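Local coordinates for protein unsaturated glucuronyl hydrolase (PDB 2ZZR) that hydrolyses unsaturated disaccharides of chondroitin, hyaluronan and heparin, releasing the 4,5-unsaturated uronic acid as a family 88 glycosyl hydrolase, at residues 36-39 and 40-44; 163-166 and 167-170; 221-224 and 225-228; 269-272 and 273-277; 348-352 and 353-357. All coordinates share one frame; numbering follows the deposited sequence.

Contact 1: residues 36-39 and 40-44; sequences LKQL and YINID
Asn42 keeps CG beside its own backbone N (chi1 -72°), and Gln38, one turn earlier, bends at chi2 (57°), so that the Gln38 amide runs along the helix and meets the Asn42 amide turned back over the preceding turn. Gln38 NE2 gives Asn42 OD1 a bent hydrogen bond of 3.1 Å, secondary to its bond to Ile352 O. The oxygen lies near the plane of the Gln38 amide, but NE2 stands above the Asn42 carbonyl plane, 52° out of it. Beneath them the α-helix 25-46 keeps its regular i to i+4 bonds, such as Asn42 N to Gln38 O at 2.9 Å. On another side of the helix, Tyr40 sets its ring edge beside the Leu36 carbonyl, with CD1 3.1 Å from Leu36 O. The Tyr40 hydroxyl bonds Asp86 and Asn84. Both amides also reach the loop 348-357. Besides the Gln38 bond to Ile352 O, Asn42 OD1 accepts from Gly354 N and Asn42 ND2 donates to Arg355 O. Asn42 OD1 therefore accepts from both Gln38 and Gly354. These shared bonds satisfy buried polar atoms and should limit rotation of the Asn42 amide where helix and loop join.

Contact 2: residues 163-166 and 167-170; sequences LGYK and EHYR. With GOL (glycerol), chain E.
The backbone turns sharply after Tyr165, whose carbonyl accepts from His168 N at 2.9 Å, while Lys166 O accepts from Tyr169 N at 3.2 Å. Tyr169 then forms the centre of an inverse gamma turn. In Tyr165 a chi1 of 178° puts the ring on the side of the carbonyl carbon, back over the turn. Its CD2 edge stands over the centre of the His168 ring, 3.8 Å from His168 CG. This is a T-shaped pair, with planes at 78° and centroids 5.2 Å apart. Glu167 N lies over one face of the Tyr165 ring, and Glu167 CB comes 3.6 Å from Tyr165 CE2. His168 ND1 is bonded to Glu162 N, which should limit rotation of the imidazole. Arg170 NH2 bonds His168 O, which lies in the guanidinium plane. Tyr169 sets CD1 against Gly164 CA and bonds Lys153 O through its hydroxyl. A glycerol, probably from the crystallisation liquor, bridges two charged side chains. Its O2 donates to Glu167 OE2 at 3.0 Å, and Lys166 NZ gives O3 a weak bond. The lysine and glutamate charges are near but not in contact, 4.6 Å from Lys166 NZ to Glu167 OE1. They probably attract each other, and glycerol links them through its hydroxyls.

Contact 3: residues 221-224 and 225-228; sequences YFDP and ETGE
Asp223 and the residues after it form the hairpin loop joining strands 219-222 and 229-233 of a three-stranded antiparallel sheet. Its carboxylate folds over the following backbone and receives two N-H groups. Glu225 N donates to Asp223 OD1 at 2.8 Å, meeting the oxygen nearly along its C-O bond and making an Asx turn. Thr226 N adds a weak bond to the same OD1. With CG anti to its backbone N (chi1 -170°), Asp223 places OD1 in front of these two amides. The main chain closes the loop in two further places. Gly227 N donates to Asp223 O at 2.7 Å, and Asp223 N donates to Glu228 O at 2.8 Å. Gly227 takes a positive phi (85°), a conformation favoured by glycine. Thr226 packs its hydroxyl against Asp223, with OG1 3.3 Å from Asp223 CB. That Thr226 OG1 also accepts from Glu228 N at 3.1 Å, making an ST turn. Farther out, Phe222 stacks on Phe156 and touches Ala204 and Asn208 of helix 192-209. The Phe222 side chain lies about 9 Å from Gly232, which probably binds substrate. Pro224 rests on Lys166 and Tyr169. At the outer side of the loop, one water sits 2.8 Å from Thr226 OG1 and gives a weak bond to Asp223 OD2.

Contact 4: residues 269-272 and 273-277; sequences ILFK and GMTNY
Phe271 and Thr275 pair one turn apart on α-helix 265-280, part of the α-barrel. Backbone bonds come first. Gly273 N, Met274 N, Thr275 N and Asn276 N each reach the carbonyl four residues back, as in Met274 N to Leu270 O at 3.0 Å. The side-chain hydroxyl adds another bond: Thr275 OG1 donates to Phe271 O at 2.8 Å. That carbonyl thus has two donors, with Thr275 N nearly in line with the C=O and OG1 36° out of its plane. Thr275 holds OG1 beside its own backbone N (chi1 -56°), which turns the hydroxyl back along the helix. Among contacts with the ring, OG1 also stands 3.1 Å above the plane of Phe271, over its centre. Thr275 CB makes a CH-pi contact with the same face, 4.1 Å from the ring centroid. Phe271 meets Tyr331 edge-to-face and packs on Met317. Met274 packs on Gln248 and Ile255 of helix 245-262, about 7 Å side chain to side chain from Trp250, which probably binds substrate. Charged and polar ends gather on another side. Lys272 forms a salt bridge with Asp325, and Asn276 bonds Tyr331 and Glu9 O. One water accepts from Lys272 NZ at 2.8 Å and from Asn276 ND2 at 3.2 Å.

Contact 5: residues 348-352 and 353-357; sequences NNELI and AGRPL
Arg355 folds back across the loop to reach Asn348 and Glu350. Arg355 CB lies 3.7 Å from Asn348 ND2. Arg355 CG lies 3.3 Å from Ile352 O and from Glu350 O, and also touches Ile352 CG1. Arg355 CD comes 3.9 Å from Glu350 O and is near Asn348 OD1. Bends at chi2 and chi3 (-81° and -70°) bring the NE/NH1 edge to Asn348 OD1. Arg355 NE donates to Asn348 OD1 at 2.9 Å. Arg355 NH1 donates to the same Asn348 OD1 at 3.0 Å. This is a side-on grip on one atom in the guanidinium plane; NH1 arrives nearly in line with the C=O, while NE stands above the carbonyl plane. Over one face, Glu350 OE2 lies 3.5 Å from Arg355 NH2. It stands well off the guanidinium plane, so this salt bridge is electrostatic and not a directed hydrogen bond. Asn348 ND2 donates to Glu350 O at 3.0 Å, and Asn348 N bonds Leu357 O. A type II turn from Ile352 to Arg355 reverses the chain, with Gly354 at its positive-phi position. The loop follows helix 328-346. It lies against helix 25-46, where Leu351 touches Gln38 and Ile41, and against strand 59-63, where Ile352 packs on Ile59 and Gly354 bonds Tyr60.

In the fold
The contacts follow one another along the chain in numerical order. They form two touching pairs and one separate member. Contacts 1 and 5 have centres about 8 Å apart although some 300 residues separate them; the loop 348-357 closes onto helix 25-46 and so ties an early helix to a late part of the chain. Contacts 2 and 3 have centres about 9 Å apart. They meet where the carbonyl of Tyr169, just before strand 170-172, accepts from Phe222 N of strand 219-222. Contact 1 lies across the chain's centre from contacts 2 and 3, its centre about 42 Å from that of contact 2. Contact 4, on helix 265-280, is centred about 27 Å from contact 3 and about 34 Å from contact 5.

Contact 1: residues 36-39 and 40-44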
loop_
_atom_site.group_PDB
_atom_site.type_symbol
_atom_site.label_atom_id
_atom_site.label_comp_id
_atom_site.label_asym_id
_atom_site.label_seq_id
_atom_site.Cartn_x
_atom_site.Cartn_y
_atom_site.Cartn_z
ATOM N N LEU A 36 -3.143 -18.494 -6.258
ATOM C CA LEU A 36 -3.222 -19.456 -5.157
ATOM C C LEU A 36 -2.341 -20.690 -5.367
ATOM O O LEU A 36 -1.753 -21.196 -4.412
ATOM C CB LEU A 36 -4.674 -19.854 -4.872
ATOM C CG LEU A 36 -5.298 -19.093 -3.699
ATOM C CD1 LEU A 36 -5.222 -17.565 -3.878
ATOM C CD2 LEU A 36 -6.732 -19.541 -3.452
ATOM N N LYS A 37 -2.239 -21.148 -6.612
ATOM C CA LYS A 37 -1.333 -22.249 -6.960
ATOM C C LYS A 37 0.106 -21.903 -6.573
ATOM O O LYS A 37 0.823 -22.738 -6.015
ATOM C CB LYS A 37 -1.418 -22.574 -8.449
ATOM C CG LYS A 37 -2.673 -23.346 -8.840
ATOM C CD LYS A 37 -2.741 -23.525 -10.335
ATOM C CE LYS A 37 -4.057 -24.161 -10.755
ATOM N NZ LYS A 37 -4.132 -24.237 -12.241
ATOM N N GLN A 38 0.512 -20.663 -6.847
ATOM C CA GLN A 38 1.834 -20.181 -6.434
ATOM C C GLN A 38 1.954 -20.063 -4.913
ATOM O O GLN A 38 2.985 -20.416 -4.345
ATOM C CB GLN A 38 2.178 -18.846 -7.112
ATOM C CG GLN A 38 3.654 -18.430 -6.953
ATOM C CD GLN A 38 4.614 -19.492 -7.477
ATOM O OE1 GLN A 38 4.653 -19.768 -8.677
ATOM N NE2 GLN A 38 5.392 -20.091 -6.574
ATOM N N LEU A 39 0.900 -19.583 -4.253
ATOM C CA LEU A 39 0.911 -19.449 -2.795
ATOM C C LEU A 39 1.064 -20.793 -2.087
ATOM O O LEU A 39 1.803 -20.898 -1.109
ATOM C CB LEU A 39 -0.337 -18.718 -2.279
ATOM C CG LEU A 39 -0.447 -17.208 -2.548
ATOM C CD1 LEU A 39 -1.684 -16.658 -1.852
ATOM C CD2 LEU A 39 0.802 -16.448 -2.083
ATOM N N TYR A 40 0.376 -21.818 -2.590
ATOM C CA TYR A 40 0.482 -23.154 -1.997
ATOM C C TYR A 40 1.885 -23.743 -2.136
ATOM O O TYR A 40 2.408 -24.335 -1.187
ATOM C CB TYR A 40 -0.573 -24.097 -2.580
ATOM C CG TYR A 40 -1.915 -23.975 -1.896
ATOM C CD1 TYR A 40 -2.958 -23.267 -2.491
ATOM C CD2 TYR A 40 -2.138 -24.554 -0.646
ATOM C CE1 TYR A 40 -4.193 -23.149 -1.867
ATOM C CE2 TYR A 40 -3.370 -24.441 -0.014
ATOM C CZ TYR A 40 -4.393 -23.734 -0.631
ATOM O OH TYR A 40 -5.618 -23.621 -0.019
ATOM N N ILE A 41 2.481 -23.554 -3.310
ATOM C CA ILE A 41 3.877 -23.922 -3.579
ATOM C C ILE A 41 4.831 -23.178 -2.630
ATOM O O ILE A 41 5.792 -23.761 -2.120
ATOM C CB ILE A 41 4.235 -23.672 -5.071
ATOM C CG1 ILE A 41 3.534 -24.706 -5.964
ATOM C CG2 ILE A 41 5.754 -23.694 -5.307
ATOM C CD1 ILE A 41 3.610 -24.413 -7.445
ATOM N N ASN A 42 4.541 -21.904 -2.369
ATOM C CA ASN A 42 5.375 -21.097 -1.473
ATOM C C ASN A 42 5.202 -21.350 0.024
ATOM O O ASN A 42 6.140 -21.142 0.789
ATOM C CB ASN A 42 5.241 -19.604 -1.800
ATOM C CG ASN A 42 5.931 -19.233 -3.102
ATOM O OD1 ASN A 42 6.629 -20.051 -3.710
ATOM N ND2 ASN A 42 5.750 -17.988 -3.533
ATOM N N ILE A 43 4.019 -21.795 0.452
ATOM C CA ILE A 43 3.817 -22.169 1.858
ATOM C C ILE A 43 4.833 -23.252 2.263
ATOM O O ILE A 43 5.388 -23.232 3.368
ATOM C CB ILE A 43 2.356 -22.627 2.136
ATOM C CG1 ILE A 43 1.412 -21.418 2.106
ATOM C CG2 ILE A 43 2.240 -23.344 3.494
ATOM C CD1 ILE A 43 -0.063 -21.765 2.285
ATOM N N ASP A 44 5.079 -24.179 1.346
ATOM C CA ASP A 44 6.061 -25.237 1.555
ATOM C C ASP A 44 7.504 -24.716 1.474
ATOM O O ASP A 44 8.377 -25.169 2.219
ATOM C CB ASP A 44 5.825 -26.369 0.553
ATOM C CG ASP A 44 4.465 -27.047 0.736
ATOM O OD1 ASP A 44 4.003 -27.208 1.887
ATOM O OD2 ASP A 44 3.862 -27.434 -0.281
#

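Contact 2: residues 163-166 and 167-170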
loop_
_atom_site.group_PDB
_atom_site.type_symbol
_atom_site.label_atom_id
_atom_site.label_comp_id
_atom_site.label_asym_id
_atom_site.label_seq_id
_atom_site.Cartn_x
_atom_site.Cartn_y
_atom_site.Cartn_z
ATOM N N LEU A 163 14.540 9.796 17.197
ATOM C CA LEU A 163 13.329 10.562 17.500
ATOM C C LEU A 163 13.665 11.974 17.956
ATOM O O LEU A 163 14.480 12.156 18.865
ATOM C CB LEU A 163 12.491 9.857 18.569
ATOM C CG LEU A 163 11.679 8.635 18.128
ATOM C CD1 LEU A 163 11.082 7.956 19.342
ATOM C CD2 LEU A 163 10.589 9.029 17.131
ATOM N N GLY A 164 13.051 12.958 17.301
ATOM C CA GLY A 164 13.203 14.372 17.658
ATOM C C GLY A 164 14.406 15.068 17.044
ATOM O O GLY A 164 14.537 16.295 17.130
ATOM N N TYR A 165 15.285 14.284 16.422
ATOM C CA TYR A 165 16.532 14.796 15.863
ATOM C C TYR A 165 16.289 15.474 14.515
ATOM O O TYR A 165 15.717 14.873 13.608
ATOM C CB TYR A 165 17.556 13.660 15.742
ATOM C CG TYR A 165 18.866 14.072 15.124
ATOM C CD1 TYR A 165 19.586 15.152 15.631
ATOM C CD2 TYR A 165 19.393 13.378 14.032
ATOM C CE1 TYR A 165 20.784 15.534 15.067
ATOM C CE2 TYR A 165 20.598 13.756 13.459
ATOM C CZ TYR A 165 21.288 14.838 13.992
ATOM O OH TYR A 165 22.479 15.230 13.446
ATOM N N LYS A 166 16.727 16.729 14.398
ATOM C CA LYS A 166 16.446 17.562 13.223
ATOM C C LYS A 166 16.721 16.899 11.872
ATOM O O LYS A 166 15.889 16.975 10.960
ATOM C CB LYS A 166 17.195 18.900 13.305
ATOM C CG LYS A 166 16.850 19.867 12.182
ATOM C CD LYS A 166 17.633 21.169 12.289
ATOM C CE LYS A 166 17.001 22.263 11.434
ATOM N NZ LYS A 166 16.990 21.950 9.966
ATOM N N GLU A 167 17.880 16.253 11.735
ATOM C CA GLU A 167 18.268 15.673 10.447
ATOM C C GLU A 167 17.456 14.424 10.072
ATOM O O GLU A 167 17.537 13.950 8.935
ATOM C CB GLU A 167 19.775 15.374 10.395
ATOM C CG GLU A 167 20.672 16.566 10.770
ATOM C CD GLU A 167 20.363 17.833 9.976
ATOM O OE1 GLU A 167 20.409 18.928 10.581
ATOM O OE2 GLU A 167 20.067 17.741 8.763
ATOM N N HIS A 168 16.679 13.917 11.028
ATOM C CA HIS A 168 15.798 12.756 10.831
ATOM C C HIS A 168 14.325 13.122 11.008
ATOM O O HIS A 168 13.457 12.256 10.903
ATOM C CB HIS A 168 16.119 11.667 11.853
ATOM C CG HIS A 168 17.476 11.056 11.694
ATOM N ND1 HIS A 168 17.893 9.988 12.455
ATOM C CD2 HIS A 168 18.499 11.346 10.857
ATOM C CE1 HIS A 168 19.123 9.656 12.107
ATOM N NE2 HIS A 168 19.514 10.465 11.141
ATOM N N TYR A 169 14.053 14.396 11.296
ATOM C CA TYR A 169 12.731 14.835 11.755
ATOM C C TYR A 169 11.782 15.005 10.572
ATOM O O TYR A 169 11.593 16.105 10.041
ATOM C CB TYR A 169 12.880 16.134 12.546
ATOM C CG TYR A 169 11.742 16.449 13.486
ATOM C CD1 TYR A 169 11.577 15.738 14.674
ATOM C CD2 TYR A 169 10.853 17.481 13.203
ATOM C CE1 TYR A 169 10.542 16.041 15.551
ATOM C CE2 TYR A 169 9.813 17.794 14.075
ATOM C CZ TYR A 169 9.670 17.075 15.242
ATOM O OH TYR A 169 8.648 17.376 16.106
ATOM N N ARG A 170 11.196 13.888 10.149
ATOM C CA ARG A 170 10.500 13.845 8.877
ATOM C C ARG A 170 9.414 12.778 8.889
ATOM O O ARG A 170 9.456 11.845 9.704
ATOM C CB ARG A 170 11.496 13.551 7.749
ATOM C CG ARG A 170 11.968 12.084 7.705
ATOM C CD ARG A 170 13.436 11.937 7.310
ATOM N NE ARG A 170 13.751 10.543 6.994
ATOM C CZ ARG A 170 13.976 9.587 7.896
ATOM N NH1 ARG A 170 14.240 8.353 7.488
ATOM N NH2 ARG A 170 13.936 9.851 9.199
HETATM C C1 GOL E . 17.238 19.145 5.035
HETATM O O1 GOL E . 17.526 18.201 4.026
HETATM C C2 GOL E . 17.124 18.453 6.388
HETATM O O2 GOL E . 18.157 17.504 6.522
HETATM C C3 GOL E . 17.248 19.486 7.502
HETATM O O3 GOL E . 15.979 20.037 7.781
#

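Contact 3: residues 221-224 and 225-228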
loop_
_atom_site.group_PDB
_atom_site.type_symbol
_atom_site.label_atom_id
_atom_site.label_comp_id
_atom_site.label_asym_id
_atom_site.label_seq_id
_atom_site.Cartn_x
_atom_site.Cartn_y
_atom_site.Cartn_z
ATOM N N TYR A 221 10.348 17.109 5.684
ATOM C CA TYR A 221 10.987 17.505 6.935
ATOM C C TYR A 221 10.250 18.624 7.651
ATOM O O TYR A 221 9.688 19.515 7.019
ATOM C CB TYR A 221 12.420 17.981 6.664
ATOM C CG TYR A 221 13.385 16.865 6.368
ATOM C CD1 TYR A 221 13.569 16.404 5.064
ATOM C CD2 TYR A 221 14.117 16.269 7.395
ATOM C CE1 TYR A 221 14.467 15.370 4.791
ATOM C CE2 TYR A 221 15.018 15.235 7.129
ATOM C CZ TYR A 221 15.182 14.794 5.835
ATOM O OH TYR A 221 16.067 13.774 5.571
ATOM N N PHE A 222 10.294 18.576 8.975
ATOM C CA PHE A 222 9.727 19.612 9.830
ATOM C C PHE A 222 10.800 20.161 10.762
ATOM O O PHE A 222 11.843 19.531 10.961
ATOM C CB PHE A 222 8.555 19.049 10.638
ATOM C CG PHE A 222 7.363 18.697 9.795
ATOM C CD1 PHE A 222 7.322 17.495 9.085
ATOM C CD2 PHE A 222 6.286 19.570 9.697
ATOM C CE1 PHE A 222 6.222 17.172 8.292
ATOM C CE2 PHE A 222 5.180 19.255 8.904
ATOM C CZ PHE A 222 5.151 18.051 8.199
ATOM N N ASP A 223 10.547 21.341 11.320
ATOM C CA ASP A 223 11.436 21.924 12.324
ATOM C C ASP A 223 11.061 21.398 13.714
ATOM O O ASP A 223 9.937 21.611 14.173
ATOM C CB ASP A 223 11.356 23.457 12.267
ATOM C CG ASP A 223 12.431 24.138 13.109
ATOM O OD1 ASP A 223 12.565 23.806 14.299
ATOM O OD2 ASP A 223 13.130 25.019 12.571
ATOM N N PRO A 224 11.995 20.695 14.389
ATOM C CA PRO A 224 11.689 20.119 15.703
ATOM C C PRO A 224 11.413 21.141 16.804
ATOM O O PRO A 224 10.779 20.798 17.804
ATOM C CB PRO A 224 12.931 19.283 16.032
ATOM C CG PRO A 224 14.007 19.835 15.189
ATOM C CD PRO A 224 13.362 20.367 13.950
ATOM N N GLU A 225 11.877 22.375 16.617
ATOM C CA GLU A 225 11.651 23.438 17.603
ATOM C C GLU A 225 10.283 24.102 17.447
ATOM O O GLU A 225 9.565 24.283 18.435
ATOM C CB GLU A 225 12.763 24.497 17.539
ATOM C CG GLU A 225 14.186 23.944 17.691
ATOM C CD GLU A 225 14.352 23.029 18.899
ATOM O OE1 GLU A 225 13.900 23.402 20.006
ATOM O OE2 GLU A 225 14.943 21.937 18.740
ATOM N N THR A 226 9.927 24.452 16.212
ATOM C CA THR A 226 8.700 25.209 15.937
ATOM C C THR A 226 7.543 24.334 15.450
ATOM O O THR A 226 6.369 24.688 15.621
ATOM C CB THR A 226 8.940 26.315 14.891
ATOM O OG1 THR A 226 9.304 25.723 13.637
ATOM C CG2 THR A 226 10.049 27.273 15.346
ATOM N N GLY A 227 7.882 23.205 14.830
ATOM C CA GLY A 227 6.894 22.333 14.201
ATOM C C GLY A 227 6.544 22.766 12.791
ATOM O O GLY A 227 5.692 22.152 12.145
ATOM N N GLU A 228 7.206 23.815 12.306
ATOM C CA GLU A 228 6.958 24.330 10.966
ATOM C C GLU A 228 7.427 23.357 9.887
ATOM O O GLU A 228 8.458 22.699 10.053
ATOM C CB GLU A 228 7.621 25.701 10.772
ATOM C CG GLU A 228 6.839 26.852 11.405
ATOM C CD GLU A 228 5.507 27.103 10.713
ATOM O OE1 GLU A 228 5.511 27.616 9.570
ATOM O OE2 GLU A 228 4.457 26.787 11.312
HETATM O O HOH W 1 10.606 27.223 11.688
#

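Contact 4: residues 269-272 and 273-277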
loop_
_atom_site.group_PDB
_atom_site.type_symbol
_atom_site.label_atom_id
_atom_site.label_comp_id
_atom_site.label_asym_id
_atom_site.label_seq_id
_atom_site.Cartn_x
_atom_site.Cartn_y
_atom_site.Cartn_z
ATOM N N ILE A 269 -11.138 15.418 -3.274
ATOM C CA ILE A 269 -10.480 16.303 -4.243
ATOM C C ILE A 269 -8.978 15.991 -4.340
ATOM O O ILE A 269 -8.421 15.925 -5.445
ATOM C CB ILE A 269 -10.751 17.802 -3.933
ATOM C CG1 ILE A 269 -12.252 18.125 -4.066
ATOM C CG2 ILE A 269 -9.924 18.715 -4.844
ATOM C CD1 ILE A 269 -12.915 17.658 -5.354
ATOM N N LEU A 270 -8.345 15.759 -3.195
ATOM C CA LEU A 270 -6.930 15.385 -3.166
ATOM C C LEU A 270 -6.700 14.068 -3.910
ATOM O O LEU A 270 -5.730 13.933 -4.666
ATOM C CB LEU A 270 -6.426 15.302 -1.728
ATOM C CG LEU A 270 -4.906 15.402 -1.557
ATOM C CD1 LEU A 270 -4.388 16.784 -2.000
ATOM C CD2 LEU A 270 -4.525 15.120 -0.129
ATOM N N PHE A 271 -7.604 13.107 -3.703
ATOM C CA PHE A 271 -7.590 11.858 -4.469
ATOM C C PHE A 271 -7.671 12.098 -5.966
ATOM O O PHE A 271 -6.920 11.498 -6.733
ATOM C CB PHE A 271 -8.742 10.930 -4.052
ATOM C CG PHE A 271 -8.963 9.769 -5.003
ATOM C CD1 PHE A 271 -8.321 8.551 -4.795
ATOM C CD2 PHE A 271 -9.822 9.898 -6.105
ATOM C CE1 PHE A 271 -8.527 7.467 -5.671
ATOM C CE2 PHE A 271 -10.031 8.828 -6.989
ATOM C CZ PHE A 271 -9.380 7.610 -6.769
ATOM N N LYS A 272 -8.601 12.951 -6.388
ATOM C CA LYS A 272 -8.795 13.210 -7.808
ATOM C C LYS A 272 -7.501 13.775 -8.407
ATOM O O LYS A 272 -7.070 13.351 -9.479
ATOM C CB LYS A 272 -9.993 14.146 -8.024
ATOM C CG LYS A 272 -11.360 13.427 -7.877
ATOM C CD LYS A 272 -12.515 14.376 -7.476
ATOM C CE LYS A 272 -12.858 15.415 -8.547
ATOM N NZ LYS A 272 -13.445 14.861 -9.797
ATOM N N GLY A 273 -6.868 14.693 -7.687
ATOM C CA GLY A 273 -5.604 15.288 -8.140
ATOM C C GLY A 273 -4.513 14.247 -8.330
ATOM O O GLY A 273 -3.920 14.144 -9.414
ATOM N N MET A 274 -4.259 13.462 -7.285
ATOM C CA MET A 274 -3.173 12.473 -7.317
ATOM C C MET A 274 -3.431 11.348 -8.311
ATOM O O MET A 274 -2.510 10.882 -8.985
ATOM C CB MET A 274 -2.907 11.893 -5.922
ATOM C CG MET A 274 -2.477 12.923 -4.881
ATOM S SD MET A 274 -1.640 12.196 -3.464
ATOM C CE MET A 274 -0.048 11.749 -4.173
ATOM N N THR A 275 -4.688 10.919 -8.416
ATOM C CA THR A 275 -5.040 9.815 -9.301
ATOM C C THR A 275 -4.971 10.243 -10.765
ATOM O O THR A 275 -4.453 9.499 -11.604
ATOM C CB THR A 275 -6.424 9.235 -8.934
ATOM O OG1 THR A 275 -6.403 8.855 -7.552
ATOM C CG2 THR A 275 -6.754 8.017 -9.778
ATOM N N ASN A 276 -5.459 11.442 -11.067
ATOM C CA ASN A 276 -5.424 11.925 -12.449
ATOM C C ASN A 276 -3.983 12.107 -12.903
ATOM O O ASN A 276 -3.649 11.796 -14.035
ATOM C CB ASN A 276 -6.216 13.219 -12.615
ATOM C CG ASN A 276 -7.707 13.024 -12.384
ATOM O OD1 ASN A 276 -8.151 11.920 -12.055
ATOM N ND2 ASN A 276 -8.486 14.093 -12.553
ATOM N N TYR A 277 -3.140 12.584 -11.994
ATOM C CA TYR A 277 -1.708 12.736 -12.253
ATOM C C TYR A 277 -1.093 11.389 -12.646
ATOM O O TYR A 277 -0.357 11.287 -13.632
ATOM C CB TYR A 277 -1.032 13.305 -11.011
ATOM C CG TYR A 277 0.447 13.560 -11.162
ATOM C CD1 TYR A 277 0.921 14.829 -11.503
ATOM C CD2 TYR A 277 1.373 12.539 -10.945
ATOM C CE1 TYR A 277 2.294 15.069 -11.636
ATOM C CE2 TYR A 277 2.743 12.769 -11.074
ATOM C CZ TYR A 277 3.192 14.030 -11.425
ATOM O OH TYR A 277 4.546 14.258 -11.551
HETATM O O HOH W 2 -11.446 13.684 -11.431
#

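Contact 5: residues 348-352 and 353-357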
loop_
_atom_site.group_PDB
_atom_site.type_symbol
_atom_site.label_atom_id
_atom_site.label_comp_id
_atom_site.label_asym_id
_atom_site.label_seq_id
_atom_site.Cartn_x
_atom_site.Cartn_y
_atom_site.Cartn_z
ATOM N N ASN A 348 2.521 -13.960 -12.610
ATOM C CA ASN A 348 3.402 -15.121 -12.715
ATOM C C ASN A 348 2.748 -16.325 -13.385
ATOM O O ASN A 348 1.666 -16.761 -12.988
ATOM C CB ASN A 348 3.899 -15.532 -11.329
ATOM C CG ASN A 348 4.739 -16.800 -11.357
ATOM O OD1 ASN A 348 5.714 -16.892 -12.096
ATOM N ND2 ASN A 348 4.360 -17.779 -10.549
ATOM N N ASN A 349 3.437 -16.868 -14.384
ATOM C CA ASN A 349 2.982 -18.071 -15.077
ATOM C C ASN A 349 3.791 -19.318 -14.725
ATOM O O ASN A 349 3.291 -20.441 -14.831
ATOM C CB ASN A 349 2.966 -17.840 -16.589
ATOM C CG ASN A 349 1.831 -16.932 -17.025
ATOM O OD1 ASN A 349 0.689 -17.097 -16.595
ATOM N ND2 ASN A 349 2.140 -15.967 -17.883
ATOM N N GLU A 350 5.034 -19.120 -14.290
ATOM C CA GLU A 350 5.905 -20.245 -13.960
ATOM C C GLU A 350 5.723 -20.672 -12.507
ATOM O O GLU A 350 6.170 -19.987 -11.583
ATOM C CB GLU A 350 7.369 -19.908 -14.261
ATOM C CG GLU A 350 8.290 -21.128 -14.233
ATOM C CD GLU A 350 9.759 -20.782 -14.390
ATOM O OE1 GLU A 350 10.594 -21.697 -14.223
ATOM O OE2 GLU A 350 10.085 -19.608 -14.684
ATOM N N LEU A 351 5.063 -21.812 -12.314
ATOM C CA LEU A 351 4.737 -22.297 -10.977
ATOM C C LEU A 351 5.860 -23.141 -10.381
ATOM O O LEU A 351 5.835 -24.376 -10.454
ATOM C CB LEU A 351 3.416 -23.079 -10.983
ATOM C CG LEU A 351 2.119 -22.364 -11.383
ATOM C CD1 LEU A 351 0.968 -23.355 -11.377
ATOM C CD2 LEU A 351 1.811 -21.174 -10.480
ATOM N N ILE A 352 6.849 -22.465 -9.801
ATOM C CA ILE A 352 7.947 -23.131 -9.090
ATOM C C ILE A 352 8.246 -22.405 -7.775
ATOM O O ILE A 352 7.922 -21.221 -7.627
ATOM C CB ILE A 352 9.236 -23.275 -9.954
ATOM C CG1 ILE A 352 9.766 -21.916 -10.408
ATOM C CG2 ILE A 352 8.989 -24.188 -11.164
ATOM C CD1 ILE A 352 11.222 -21.931 -10.855
ATOM N N ALA A 353 8.859 -23.122 -6.834
ATOM C CA ALA A 353 9.127 -22.612 -5.488
ATOM C C ALA A 353 9.821 -21.249 -5.492
ATOM O O ALA A 353 10.818 -21.048 -6.189
ATOM C CB ALA A 353 9.939 -23.631 -4.682
ATOM N N GLY A 354 9.258 -20.312 -4.729
ATOM C CA GLY A 354 9.855 -18.989 -4.547
ATOM C C GLY A 354 9.502 -17.912 -5.560
ATOM O O GLY A 354 9.925 -16.768 -5.408
ATOM N N ARG A 355 8.742 -18.265 -6.597
ATOM C CA ARG A 355 8.272 -17.274 -7.571
ATOM C C ARG A 355 7.260 -16.339 -6.899
ATOM O O ARG A 355 6.582 -16.741 -5.950
ATOM C CB ARG A 355 7.628 -17.947 -8.790
ATOM C CG ARG A 355 8.582 -18.741 -9.691
ATOM C CD ARG A 355 9.358 -17.878 -10.667
ATOM N NE ARG A 355 8.523 -17.316 -11.732
ATOM C CZ ARG A 355 8.997 -16.680 -12.798
ATOM N NH1 ARG A 355 8.164 -16.199 -13.711
ATOM N NH2 ARG A 355 10.305 -16.527 -12.958
ATOM N N PRO A 356 7.169 -15.083 -7.383
ATOM C CA PRO A 356 6.177 -14.153 -6.859
ATOM C C PRO A 356 4.844 -14.306 -7.593
ATOM O O PRO A 356 4.767 -15.021 -8.592
ATOM C CB PRO A 356 6.792 -12.790 -7.178
ATOM C CG PRO A 356 7.529 -13.014 -8.452
ATOM C CD PRO A 356 7.994 -14.463 -8.437
ATOM N N LEU A 357 3.804 -13.644 -7.100
ATOM C CA LEU A 357 2.519 -13.634 -7.790
ATOM C C LEU A 357 2.568 -12.713 -9.000
ATOM O O LEU A 357 1.916 -12.966 -10.020
ATOM C CB LEU A 357 1.406 -13.181 -6.835
ATOM C CG LEU A 357 1.232 -13.914 -5.503
ATOM C CD1 LEU A 357 -0.002 -13.406 -4.795
ATOM C CD2 LEU A 357 1.147 -15.437 -5.720
#